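Local coordinates for protein acyl-coenzyme A oxidase 1 (Yarrowia lipolytica, PDB 5Y9D) that oxidises saturated acyl-CoAs to (2E)-enoyl-CoAs with FAD as cofactor and molecular oxygen as electron acceptor, releasing hydrogen peroxide in peroxisomal fatty acid beta-oxidation, at residues 117-122 / 322-327; 219-224 / 233-238; 514-519 / 623-628. All coordinates share one frame; numbering follows the deposited sequence.

Interaction 1. Residues 117-122 / 322-327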
loop_
_atom_site.group_PDB
_atom_site.type_symbol
_atom_site.label_atom_id
_atom_site.label_comp_id
_atom_site.label_asym_id
_atom_site.label_seq_id
_atom_site.Cartn_x
_atom_site.Cartn_y
_atom_site.Cartn_z
ATOM N N HIS A 117 2.170 -4.394 21.861
ATOM C CA HIS A 117 0.877 -3.716 21.845
ATOM C C HIS A 117 0.607 -3.050 20.499
ATOM O O HIS A 117 -0.544 -2.935 20.080
ATOM C CB HIS A 117 0.842 -2.716 22.976
ATOM C CG HIS A 117 -0.465 -2.026 23.133
ATOM N ND1 HIS A 117 -1.666 -2.622 22.820
ATOM C CD2 HIS A 117 -0.762 -0.787 23.568
ATOM C CE1 HIS A 117 -2.651 -1.780 23.058
ATOM N NE2 HIS A 117 -2.128 -0.656 23.506
ATOM N N GLY A 118 1.675 -2.651 19.808
ATOM C CA GLY A 118 1.576 -2.005 18.492
ATOM C C GLY A 118 1.151 -2.949 17.395
ATOM O O GLY A 118 0.720 -2.512 16.325
ATOM N N MET A 119 1.274 -4.253 17.634
ATOM C CA MET A 119 0.699 -5.223 16.707
ATOM C C MET A 119 -0.745 -4.970 16.353
ATOM O O MET A 119 -1.127 -5.286 15.264
ATOM C CB MET A 119 0.709 -6.629 17.286
ATOM C CG MET A 119 2.085 -7.177 17.522
ATOM S SD MET A 119 1.875 -8.860 18.053
ATOM C CE MET A 119 1.651 -9.575 16.439
ATOM N N VAL A 120 -1.540 -4.504 17.312
ATOM C CA VAL A 120 -3.006 -4.357 17.159
ATOM C C VAL A 120 -3.559 -2.967 17.496
ATOM O O VAL A 120 -4.729 -2.703 17.234
ATOM C CB VAL A 120 -3.807 -5.374 18.017
ATOM C CG1 VAL A 120 -3.617 -6.771 17.485
ATOM C CG2 VAL A 120 -3.383 -5.327 19.468
ATOM N N ASP A 121 -2.739 -2.104 18.093
ATOM C CA ASP A 121 -3.161 -0.741 18.421
ATOM C C ASP A 121 -2.024 0.251 18.226
ATOM O O ASP A 121 -1.369 0.674 19.157
ATOM C CB ASP A 121 -3.696 -0.657 19.849
ATOM C CG ASP A 121 -4.298 0.703 20.158
ATOM O OD1 ASP A 121 -4.292 1.572 19.258
ATOM O OD2 ASP A 121 -4.761 0.929 21.293
ATOM N N MET A 122 -1.818 0.655 16.992
ATOM C CA MET A 122 -0.802 1.625 16.724
ATOM C C MET A 122 -1.083 3.020 17.297
ATOM O O MET A 122 -0.130 3.704 17.652
ATOM C CB MET A 122 -0.472 1.631 15.225
ATOM C CG MET A 122 0.615 0.579 14.886
ATOM S SD MET A 122 0.782 0.065 13.155
ATOM C CE MET A 122 -0.147 -1.475 13.072
ATOM N N VAL A 322 4.365 -6.827 13.373
ATOM C CA VAL A 322 3.186 -6.632 12.553
ATOM C C VAL A 322 3.158 -7.576 11.323
ATOM O O VAL A 322 2.109 -8.014 10.893
ATOM C CB VAL A 322 3.105 -5.156 12.131
ATOM C CG1 VAL A 322 2.054 -4.937 11.027
ATOM C CG2 VAL A 322 2.837 -4.298 13.367
ATOM N N SER A 323 4.314 -7.877 10.753
ATOM C CA SER A 323 4.399 -8.833 9.650
ATOM C C SER A 323 3.942 -10.178 10.091
ATOM O O SER A 323 3.211 -10.838 9.393
ATOM C CB SER A 323 5.819 -8.944 9.122
ATOM O OG SER A 323 6.077 -7.820 8.300
ATOM N N LYS A 324 4.338 -10.572 11.287
ATOM C CA LYS A 324 4.031 -11.901 11.705
ATOM C C LYS A 324 2.544 -12.019 11.989
ATOM O O LYS A 324 2.007 -13.120 11.931
ATOM C CB LYS A 324 4.866 -12.323 12.890
ATOM C CG LYS A 324 4.265 -12.006 14.245
ATOM C CD LYS A 324 5.348 -12.113 15.319
ATOM C CE LYS A 324 4.772 -11.740 16.652
ATOM N NZ LYS A 324 5.734 -12.044 17.710
ATOM N N ARG A 325 1.886 -10.899 12.280
ATOM C CA ARG A 325 0.479 -10.941 12.556
ATOM C C ARG A 325 -0.274 -11.174 11.259
ATOM O O ARG A 325 -1.144 -12.029 11.172
ATOM C CB ARG A 325 0.018 -9.631 13.189
ATOM C CG ARG A 325 -1.485 -9.566 13.446
ATOM C CD ARG A 325 -1.930 -8.218 14.010
ATOM N NE ARG A 325 -3.371 -8.073 13.870
ATOM C CZ ARG A 325 -4.012 -6.929 13.677
ATOM N NH1 ARG A 325 -3.367 -5.768 13.619
ATOM N NH2 ARG A 325 -5.322 -6.976 13.479
ATOM N N PHE A 326 0.082 -10.422 10.230
ATOM C CA PHE A 326 -0.673 -10.495 8.982
ATOM C C PHE A 326 -0.291 -11.725 8.166
ATOM O O PHE A 326 -1.122 -12.270 7.489
ATOM C CB PHE A 326 -0.596 -9.171 8.213
ATOM C CG PHE A 326 -1.371 -8.055 8.883
ATOM C CD1 PHE A 326 -2.760 -8.041 8.845
ATOM C CD2 PHE A 326 -0.719 -7.043 9.577
ATOM C CE1 PHE A 326 -3.491 -7.029 9.454
ATOM C CE2 PHE A 326 -1.444 -6.040 10.211
ATOM C CZ PHE A 326 -2.838 -6.025 10.138
ATOM N N LEU A 327 0.933 -12.219 8.275
ATOM C CA LEU A 327 1.257 -13.486 7.607
ATOM C C LEU A 327 0.477 -14.644 8.246
ATOM O O LEU A 327 -0.005 -15.550 7.542
ATOM C CB LEU A 327 2.746 -13.752 7.643
ATOM C CG LEU A 327 3.500 -13.090 6.498
ATOM C CD1 LEU A 327 4.889 -12.744 6.971
ATOM C CD2 LEU A 327 3.566 -13.999 5.262
#
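Met119 and Arg325 meet twice, once through carbon and once through a backbone oxygen, where the turn after helix 107-118 rests on the long helix 306-334. The methionine chain bends at its last torsion (chi3 81°), and this turns CE against the base of the arginine, 3.6 Å from Arg325 CB. The same methyl touches Lys324 CE at 3.8 Å, the side chains crossing at about a right angle. Arg325 runs extended from CG to NE and delivers NH1 to Met119 O at 2.8 Å. That bond is bent, 134° at the hydrogen; it lies in the carbonyl plane but is tilted from the guanidinium plane. Val120 CG1 sits over one face of the guanidinium, 3.8 Å from Arg325 CZ, and Phe326 CZ lies near the rim of the opposite face. Val322 completes the apolar part: its CG2 packs 4.1 Å from Met119 CA and equally far from Met122 CE. Arg325 NE donates to Ile654 O, and NH2 makes a weak bond to Tyr80 OH. One buried arginine thus joins backbone carbonyls from distant parts of the chain, and its apolar surroundings would probably strengthen these bonds as the N-terminal and C-alpha1 regions pack together.

Interaction 2. Residues 219-224 / 233-238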
loop_
_atom_site.group_PDB
_atom_site.type_symbol
_atom_site.label_atom_id
_atom_site.label_comp_id
_atom_site.label_asym_id
_atom_site.label_seq_id
_atom_site.Cartn_x
_atom_site.Cartn_y
_atom_site.Cartn_z
ATOM N N CYS A 219 11.719 21.153 21.954
ATOM C CA CYS A 219 11.553 21.855 20.689
ATOM C C CYS A 219 12.918 22.097 20.054
ATOM O O CYS A 219 13.838 22.516 20.732
ATOM C CB CYS A 219 10.817 23.154 20.964
ATOM S SG CYS A 219 11.077 24.453 19.753
ATOM N N PHE A 220 13.067 21.782 18.777
ATOM C CA PHE A 220 14.367 21.936 18.122
ATOM C C PHE A 220 14.384 23.273 17.372
ATOM O O PHE A 220 13.436 23.591 16.676
ATOM C CB PHE A 220 14.669 20.781 17.179
ATOM C CG PHE A 220 14.900 19.476 17.875
ATOM C CD1 PHE A 220 13.829 18.769 18.438
ATOM C CD2 PHE A 220 16.170 18.936 17.965
ATOM C CE1 PHE A 220 14.030 17.556 19.080
ATOM C CE2 PHE A 220 16.381 17.731 18.608
ATOM C CZ PHE A 220 15.306 17.027 19.157
ATOM N N ALA A 221 15.461 24.040 17.514
ATOM C CA ALA A 221 15.540 25.380 16.951
ATOM C C ALA A 221 16.987 25.824 16.749
ATOM O O ALA A 221 17.919 25.295 17.369
ATOM C CB ALA A 221 14.839 26.361 17.881
ATOM N N LYS A 222 17.161 26.837 15.913
ATOM C CA LYS A 222 18.471 27.420 15.696
ATOM C C LYS A 222 18.817 28.307 16.858
ATOM O O LYS A 222 18.096 29.255 17.184
ATOM C CB LYS A 222 18.521 28.194 14.386
ATOM C CG LYS A 222 18.431 27.291 13.178
ATOM C CD LYS A 222 19.496 26.204 13.266
ATOM C CE LYS A 222 19.628 25.417 11.986
ATOM N NZ LYS A 222 19.807 26.338 10.828
ATOM N N LEU A 223 19.922 27.951 17.504
ATOM C CA LEU A 223 20.440 28.670 18.655
ATOM C C LEU A 223 21.107 29.944 18.160
ATOM O O LEU A 223 22.148 29.880 17.479
ATOM C CB LEU A 223 21.471 27.782 19.322
ATOM C CG LEU A 223 22.329 28.401 20.398
ATOM C CD1 LEU A 223 21.406 28.819 21.518
ATOM C CD2 LEU A 223 23.343 27.354 20.844
ATOM N N ILE A 224 20.511 31.102 18.460
ATOM C CA ILE A 224 21.102 32.344 17.995
ATOM C C ILE A 224 21.653 33.133 19.168
ATOM O O ILE A 224 20.927 33.444 20.074
ATOM C CB ILE A 224 20.147 33.232 17.171
ATOM C CG1 ILE A 224 19.229 32.422 16.252
ATOM C CG2 ILE A 224 20.954 34.211 16.328
ATOM C CD1 ILE A 224 19.927 31.548 15.238
ATOM N N ARG A 233 19.585 22.994 18.131
ATOM C CA ARG A 233 19.765 22.709 19.532
ATOM C C ARG A 233 18.426 22.321 20.174
ATOM O O ARG A 233 17.401 22.403 19.542
ATOM C CB ARG A 233 20.380 23.913 20.220
ATOM C CG ARG A 233 21.855 23.804 20.550
ATOM C CD ARG A 233 22.613 22.785 19.732
ATOM N NE ARG A 233 23.932 23.281 19.380
ATOM C CZ ARG A 233 24.659 22.836 18.363
ATOM N NH1 ARG A 233 24.210 21.870 17.587
ATOM N NH2 ARG A 233 25.843 23.362 18.122
ATOM N N ASN A 234 18.466 21.841 21.408
ATOM C CA ASN A 234 17.323 21.281 22.108
ATOM C C ASN A 234 16.799 22.123 23.257
ATOM O O ASN A 234 17.540 22.407 24.156
ATOM C CB ASN A 234 17.793 19.981 22.739
ATOM C CG ASN A 234 17.363 18.783 21.970
ATOM O OD1 ASN A 234 16.508 18.882 21.122
ATOM N ND2 ASN A 234 17.945 17.646 22.262
ATOM N N PHE A 235 15.520 22.470 23.287
ATOM C CA PHE A 235 15.016 23.236 24.443
ATOM C C PHE A 235 13.706 22.665 24.950
ATOM O O PHE A 235 12.891 22.226 24.164
ATOM C CB PHE A 235 14.820 24.714 24.078
ATOM C CG PHE A 235 15.934 25.286 23.243
ATOM C CD1 PHE A 235 16.057 24.964 21.900
ATOM C CD2 PHE A 235 16.871 26.150 23.806
ATOM C CE1 PHE A 235 17.112 25.470 21.138
ATOM C CE2 PHE A 235 17.918 26.683 23.053
ATOM C CZ PHE A 235 18.045 26.346 21.711
ATOM N N VAL A 236 13.516 22.657 26.262
ATOM C CA VAL A 236 12.227 22.374 26.832
ATOM C C VAL A 236 11.398 23.651 26.894
ATOM O O VAL A 236 11.812 24.639 27.518
ATOM C CB VAL A 236 12.308 21.827 28.258
ATOM C CG1 VAL A 236 10.894 21.570 28.797
ATOM C CG2 VAL A 236 13.142 20.551 28.294
ATOM N N VAL A 237 10.205 23.606 26.289
ATOM C CA VAL A 237 9.303 24.742 26.281
ATOM C C VAL A 237 7.957 24.275 26.837
ATOM O O VAL A 237 7.358 23.352 26.294
ATOM C CB VAL A 237 9.132 25.315 24.844
ATOM C CG1 VAL A 237 8.370 26.641 24.860
ATOM C CG2 VAL A 237 10.481 25.472 24.140
ATOM N N PRO A 238 7.479 24.915 27.933
ATOM C CA PRO A 238 6.104 24.686 28.410
ATOM C C PRO A 238 5.128 25.131 27.362
ATOM O O PRO A 238 5.318 26.199 26.756
ATOM C CB PRO A 238 5.973 25.619 29.620
ATOM C CG PRO A 238 7.375 25.940 30.022
ATOM C CD PRO A 238 8.154 25.943 28.745
#
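Cys219, Phe220 and Ala221 pair with Phe235, Asn234 and Arg233 in an antiparallel beta hairpin of the middle domain, the beta-rich part of the acyl-CoA dehydrogenase fold. Strands 216-225 and 228-238 form the two arms, and the first arm also pairs in parallel with strands 166-167 and 183-187. Four backbone bonds fix the register. Cys219 and Phe235 make a hydrogen-bonded pair, with Cys219 N to Phe235 O at 2.7 Å and Phe235 N to Cys219 O at 3.1 Å. Ala221 and Arg233 make the next, with Arg233 N to Ala221 O at 2.9 Å and Ala221 N to Arg233 O as the return bond. Between them lies the non-hydrogen-bonded pair Phe220 and Asn234, where Phe220 CA gives a C-H...O contact to Arg233 O at 3.4 Å. The short strand axes stand at 128°, well away from straight antiparallel, so the two segments are strongly twisted against each other here.

On the face bearing Cys219, Ala221, Arg233 and Phe235, the Phe235 ring turns its edge to the first strand: CD1 lies 3.5 Å from Cys219 O, and CE1 is 3.9 Å from Ala221 O. Leu223 CD1 meets the ring edge at CZ, while its other methyl, CD2, touches Arg233 CG at 3.9 Å. Phe193 packs edge-to-face with Phe235, and Ile277 of strand 275-278 adds to the same apolar cluster. Phe220 and Asn234 both point to the other face; Phe220 also meets the ring of Phe166, and its side chain is about 6 Å from the bound FAD. Two pairs of reciprocal amide bonds thus join the strands, and beside them the ring-edge C-H groups of Phe235 face Cys219 O and Ala221 O, an arrangement that is probably favourable electrostatically.

Interaction 3. Residues 514-519 / 623-628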
loop_
_atom_site.group_PDB
_atom_site.type_symbol
_atom_site.label_atom_id
_atom_site.label_comp_id
_atom_site.label_asym_id
_atom_site.label_seq_id
_atom_site.Cartn_x
_atom_site.Cartn_y
_atom_site.Cartn_z
ATOM N N GLU A 514 24.088 -28.006 -5.642
ATOM C CA GLU A 514 24.669 -28.171 -4.295
ATOM C C GLU A 514 25.162 -26.846 -3.736
ATOM O O GLU A 514 24.978 -26.550 -2.554
ATOM C CB GLU A 514 25.857 -29.149 -4.302
ATOM C CG GLU A 514 25.512 -30.614 -4.564
ATOM C CD GLU A 514 25.352 -30.951 -6.045
ATOM O OE1 GLU A 514 24.371 -31.661 -6.388
ATOM O OE2 GLU A 514 26.195 -30.500 -6.860
ATOM N N GLN A 515 25.813 -26.060 -4.581
ATOM C CA GLN A 515 26.271 -24.729 -4.176
ATOM C C GLN A 515 25.085 -23.787 -3.954
ATOM O O GLN A 515 25.023 -23.056 -2.973
ATOM C CB GLN A 515 27.219 -24.154 -5.233
ATOM C CG GLN A 515 28.541 -24.889 -5.301
ATOM C CD GLN A 515 29.395 -24.417 -6.450
ATOM O OE1 GLN A 515 29.530 -23.209 -6.687
ATOM N NE2 GLN A 515 29.969 -25.366 -7.187
ATOM N N LEU A 516 24.133 -23.835 -4.870
ATOM C CA LEU A 516 22.946 -23.013 -4.761
ATOM C C LEU A 516 22.058 -23.302 -3.527
ATOM O O LEU A 516 21.241 -22.457 -3.164
ATOM C CB LEU A 516 22.133 -23.107 -6.057
ATOM C CG LEU A 516 22.648 -22.297 -7.259
ATOM C CD1 LEU A 516 21.740 -22.534 -8.459
ATOM C CD2 LEU A 516 22.755 -20.805 -6.946
ATOM N N LEU A 517 22.215 -24.464 -2.887
ATOM C CA LEU A 517 21.574 -24.737 -1.591
ATOM C C LEU A 517 22.535 -24.604 -0.417
ATOM O O LEU A 517 22.245 -25.093 0.682
ATOM C CB LEU A 517 20.978 -26.147 -1.565
ATOM C CG LEU A 517 19.689 -26.382 -2.338
ATOM C CD1 LEU A 517 19.315 -27.852 -2.219
ATOM C CD2 LEU A 517 18.578 -25.487 -1.812
ATOM N N SER A 518 23.677 -23.952 -0.633
ATOM C CA SER A 518 24.677 -23.814 0.425
ATOM C C SER A 518 24.569 -22.440 1.070
ATOM O O SER A 518 24.642 -21.431 0.381
ATOM C CB SER A 518 26.098 -24.005 -0.111
ATOM O OG SER A 518 26.989 -24.202 0.978
ATOM N N PRO A 519 24.402 -22.401 2.396
ATOM C CA PRO A 519 24.506 -21.157 3.145
ATOM C C PRO A 519 25.778 -20.346 2.844
ATOM O O PRO A 519 25.694 -19.150 2.539
ATOM C CB PRO A 519 24.488 -21.634 4.589
ATOM C CG PRO A 519 23.635 -22.855 4.556
ATOM C CD PRO A 519 23.893 -23.507 3.224
ATOM N N ASP A 623 16.898 -20.432 -14.349
ATOM C CA ASP A 623 15.982 -21.554 -14.450
ATOM C C ASP A 623 16.097 -22.411 -13.182
ATOM O O ASP A 623 15.104 -22.704 -12.524
ATOM C CB ASP A 623 16.298 -22.404 -15.679
ATOM C CG ASP A 623 16.252 -21.609 -16.962
ATOM O OD1 ASP A 623 15.137 -21.446 -17.523
ATOM O OD2 ASP A 623 17.330 -21.110 -17.385
ATOM N N LEU A 624 17.313 -22.781 -12.829
ATOM C CA LEU A 624 17.510 -23.625 -11.674
ATOM C C LEU A 624 17.060 -22.961 -10.361
ATOM O O LEU A 624 16.557 -23.648 -9.487
ATOM C CB LEU A 624 18.975 -24.057 -11.569
ATOM C CG LEU A 624 19.212 -25.554 -11.323
ATOM C CD1 LEU A 624 20.681 -25.778 -10.954
ATOM C CD2 LEU A 624 18.286 -26.133 -10.252
ATOM N N ILE A 625 17.235 -21.637 -10.224
ATOM C CA ILE A 625 16.853 -20.918 -8.994
ATOM C C ILE A 625 15.352 -21.006 -8.813
ATOM O O ILE A 625 14.891 -21.305 -7.730
ATOM C CB ILE A 625 17.212 -19.405 -8.998
ATOM C CG1 ILE A 625 18.699 -19.148 -9.266
ATOM C CG2 ILE A 625 16.838 -18.765 -7.663
ATOM C CD1 ILE A 625 19.614 -20.111 -8.566
ATOM N N ASN A 626 14.613 -20.736 -9.885
ATOM C CA ASN A 626 13.165 -20.830 -9.892
ATOM C C ASN A 626 12.622 -22.169 -9.391
ATOM O O ASN A 626 11.691 -22.179 -8.600
ATOM C CB ASN A 626 12.617 -20.556 -11.291
ATOM C CG ASN A 626 12.928 -19.152 -11.779
ATOM O OD1 ASN A 626 13.410 -18.979 -12.903
ATOM N ND2 ASN A 626 12.670 -18.139 -10.934
ATOM N N SER A 627 13.207 -23.275 -9.850
ATOM C CA SER A 627 12.818 -24.618 -9.417
ATOM C C SER A 627 13.075 -24.847 -7.933
ATOM O O SER A 627 12.235 -25.442 -7.237
ATOM C CB SER A 627 13.599 -25.695 -10.197
ATOM O OG SER A 627 13.004 -25.967 -11.444
ATOM N N LEU A 628 14.261 -24.437 -7.474
ATOM C CA LEU A 628 14.616 -24.555 -6.062
ATOM C C LEU A 628 13.637 -23.787 -5.134
ATOM O O LEU A 628 13.235 -24.294 -4.104
ATOM C CB LEU A 628 16.069 -24.097 -5.828
ATOM C CG LEU A 628 17.193 -24.957 -6.428
ATOM C CD1 LEU A 628 18.550 -24.489 -5.919
ATOM C CD2 LEU A 628 17.024 -26.443 -6.128
#
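Leu516 and Leu628 bring together the end of the short helix 513-516 and the helix 619-637 in an apolar helix-to-helix contact of the C-terminal helical region. Leu516 has the most surface buried here, meeting Leu624, Ile625 and Leu628, and its path can be followed atom by atom. Leu516 CB points at the partner helix and meets Leu628 CD1 at 3.8 Å. The first torsion sets CG beside the backbone N and anti to the carbonyl carbon (chi1 -77°), which carries the branch toward Ile625, whose CD1 lies 4.0 Å from Leu516 CG. The fork then takes this methyl on both prongs: Leu516 CD2 stands 3.6 Å from Ile625 CD1, and Leu516 CD1 is modelled at 3.2 Å from Ile625 CD1, a tight approach for two methyls. Beyond it, Leu516 CD1 also reaches Leu624 CD1 at 4.2 Å. The two side chains of Leu516 and Ile625 cross at about a right angle, the isoleucine offering only its end methyl.

Leu624, Ile625 and Leu628 stand at positions i, i+1 and i+4, so they line a single side of their helix. Leu601 of helix 589-606 packs on Ile625 and Leu628, while Phe521 of helix 519-544 touches Leu516, and the contact thus belongs to a wider bundle. Farther round the same helix, Asp623 forms salt bridges with Arg613 and Lys540 of the second subunit, placing the packing beside the dimer interface. At the margin, where the first helix has already ended, Leu517 CG rests 4.2 Å from Leu628 CD1.

How the interactions relate
Along the chain, interaction 1 spans interaction 2: the hairpin of 219-224 and 233-238 is made between the two halves of the 117-122 / 322-327 contact, and interaction 3 follows both. The three share no helix or strand. Centre to centre, interaction 1 lies about 35 Å from interaction 2 and 33 Å from interaction 3, while interactions 2 and 3 are about 56 Å apart, on opposite sides of the chain's centre. Interaction 1 joins the turn after helix 107-118 to helix 306-334 through an arginine, interaction 2 pairs two strands of the middle-domain sheet, near the flavin, through their backbones, and interaction 3, wholly apolar, packs helices next to the second subunit.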